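Side-chain contact in glucose-6-phosphate isomerase (Thermus thermophilus, PDB 1ZZG), which probably interconverts glucose 6-phosphate and fructose 6-phosphate, the second step of glycolysis, run in reverse during gluconeogenesis: residues Gly80-Glu85 with Leu254-Ser259. Numbering follows the deposited sequence.
Sequences GPKALE and LSHLPS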
loop_
_atom_site.group_PDB
_atom_site.type_symbol
_atom_site.label_atom_id
_atom_site.label_comp_id
_atom_site.label_asym_id
_atom_site.label_seq_id
_atom_site.Cartn_x
_atom_site.Cartn_y
_atom_site.Cartn_z
ATOM N N GLY A 80 -9.002 3.110 8.836
ATOM C CA GLY A 80 -10.278 3.710 8.470
ATOM C C GLY A 80 -10.071 5.196 8.232
ATOM O O GLY A 80 -10.489 5.731 7.199
ATOM N N PRO A 81 -9.438 5.904 9.187
ATOM C CA PRO A 81 -9.202 7.339 9.000
ATOM C C PRO A 81 -8.415 7.633 7.701
ATOM O O PRO A 81 -8.807 8.509 6.926
ATOM C CB PRO A 81 -8.433 7.724 10.265
ATOM C CG PRO A 81 -9.067 6.858 11.298
ATOM C CD PRO A 81 -9.154 5.503 10.577
ATOM N N LYS A 82 -7.322 6.903 7.458
ATOM C CA LYS A 82 -6.528 7.118 6.238
ATOM C C LYS A 82 -7.368 6.955 4.979
ATOM O O LYS A 82 -7.318 7.789 4.078
ATOM C CB LYS A 82 -5.343 6.142 6.142
ATOM C CG LYS A 82 -4.095 6.541 6.923
ATOM C CD LYS A 82 -2.883 5.717 6.481
ATOM C CE LYS A 82 -1.611 6.167 7.193
ATOM N NZ LYS A 82 -0.401 5.457 6.690
ATOM N N ALA A 83 -8.127 5.868 4.909
ATOM C CA ALA A 83 -8.960 5.605 3.746
ATOM C C ALA A 83 -9.959 6.733 3.475
ATOM O O ALA A 83 -10.132 7.153 2.330
ATOM C CB ALA A 83 -9.699 4.281 3.926
ATOM N N LEU A 84 -10.604 7.224 4.531
ATOM C CA LEU A 84 -11.607 8.282 4.409
ATOM C C LEU A 84 -11.036 9.680 4.147
ATOM O O LEU A 84 -11.506 10.405 3.255
ATOM C CB LEU A 84 -12.485 8.297 5.668
ATOM C CG LEU A 84 -13.393 7.071 5.867
ATOM C CD1 LEU A 84 -13.995 7.079 7.271
ATOM C CD2 LEU A 84 -14.499 7.066 4.811
ATOM N N GLU A 85 -10.022 10.063 4.918
ATOM C CA GLU A 85 -9.408 11.378 4.761
ATOM C C GLU A 85 -8.745 11.560 3.399
ATOM O O GLU A 85 -8.811 12.637 2.812
ATOM C CB GLU A 85 -8.385 11.615 5.874
ATOM C CG GLU A 85 -7.750 13.011 5.884
ATOM C CD GLU A 85 -6.456 13.085 5.096
ATOM O OE1 GLU A 85 -5.595 12.200 5.297
ATOM O OE2 GLU A 85 -6.290 14.030 4.286
ATOM N N LEU A 254 -9.321 6.841 -3.391
ATOM C CA LEU A 254 -9.555 5.693 -2.514
ATOM C C LEU A 254 -8.323 4.788 -2.421
ATOM O O LEU A 254 -8.448 3.599 -2.142
ATOM C CB LEU A 254 -10.729 4.861 -3.028
ATOM C CG LEU A 254 -12.152 5.408 -2.912
ATOM C CD1 LEU A 254 -13.118 4.395 -3.510
ATOM C CD2 LEU A 254 -12.497 5.666 -1.447
ATOM N N SER A 255 -7.140 5.347 -2.649
ATOM C CA SER A 255 -5.906 4.558 -2.610
ATOM C C SER A 255 -5.634 3.860 -1.274
ATOM O O SER A 255 -4.854 2.913 -1.215
ATOM C CB SER A 255 -4.707 5.446 -2.957
ATOM O OG SER A 255 -4.450 6.380 -1.928
ATOM N N HIS A 256 -6.264 4.322 -0.200
ATOM C CA HIS A 256 -6.033 3.714 1.106
ATOM C C HIS A 256 -7.144 2.762 1.545
ATOM O O HIS A 256 -7.062 2.165 2.624
ATOM C CB HIS A 256 -5.818 4.811 2.151
ATOM C CG HIS A 256 -4.551 5.582 1.946
ATOM N ND1 HIS A 256 -3.337 5.160 2.443
ATOM C CD2 HIS A 256 -4.294 6.701 1.228
ATOM C CE1 HIS A 256 -2.386 5.982 2.038
ATOM N NE2 HIS A 256 -2.940 6.926 1.298
ATOM N N LEU A 257 -8.172 2.612 0.712
ATOM C CA LEU A 257 -9.275 1.722 1.044
ATOM C C LEU A 257 -8.841 0.255 1.039
ATOM O O LEU A 257 -9.219 -0.506 1.931
ATOM C CB LEU A 257 -10.452 1.912 0.075
ATOM C CG LEU A 257 -11.720 1.127 0.445
ATOM C CD1 LEU A 257 -12.235 1.594 1.798
ATOM C CD2 LEU A 257 -12.800 1.340 -0.604
ATOM N N PRO A 258 -8.043 -0.167 0.036
ATOM C CA PRO A 258 -7.625 -1.576 0.028
ATOM C C PRO A 258 -6.963 -2.028 1.332
ATOM O O PRO A 258 -7.242 -3.121 1.820
ATOM C CB PRO A 258 -6.680 -1.647 -1.170
ATOM C CG PRO A 258 -7.294 -0.648 -2.117
ATOM C CD PRO A 258 -7.571 0.520 -1.181
ATOM N N SER A 259 -6.100 -1.189 1.900
ATOM C CA SER A 259 -5.430 -1.543 3.149
ATOM C C SER A 259 -6.443 -1.747 4.264
ATOM O O SER A 259 -6.295 -2.648 5.092
ATOM C CB SER A 259 -4.433 -0.462 3.562
ATOM O OG SER A 259 -3.300 -0.467 2.721
HETATM O O HOH W 1 -8.432 6.266 0.291
#
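At the interface between the two sheet-bearing halves of the phosphoglucose isomerase fold, helix 79-88 meets the turn leading into helix 257-269, with Ala83 set against His256. The small alanine allows close approach: its CA lies 3.6 Å from His256 CB, and its methyl carbon CB comes equally near, 3.6 Å, to the carbonyl O of His256. The same methyl, Ala83 CB, also lies 3.9 Å from Leu257 CA and makes a looser apolar contact with Leu257 CD1, while Leu257 also packs on Leu377 and Met378 of helix 371-391.

The imidazole of His256 is brought alongside helix 79-88 by a first torsion that places CG beside its own backbone N (chi1 -67°). There the ring passes Lys82 at a slant, with His256 ND1 4.1 Å from Lys82 CD. Beyond CG the lysine chain is extended, carrying its ammonium past the imidazole to a salt bridge with Asp99; Lys82 NZ remains 5.2 Å from His256 ND1, so the lysine meets the ring through its methylene chain, not its ammonium group.

Water supplies the polar link: one molecule donates to Ala83 O (2.8 Å) and accepts from His256 N (3.0 Å), joining the helix backbone to the turn. Leu257 N bonds to Leu254 O within the type I turn. The whole is a helix-to-turn junction between the parallel-sheet and mixed-sheet halves of the two-domain, SIS-type isomerase fold.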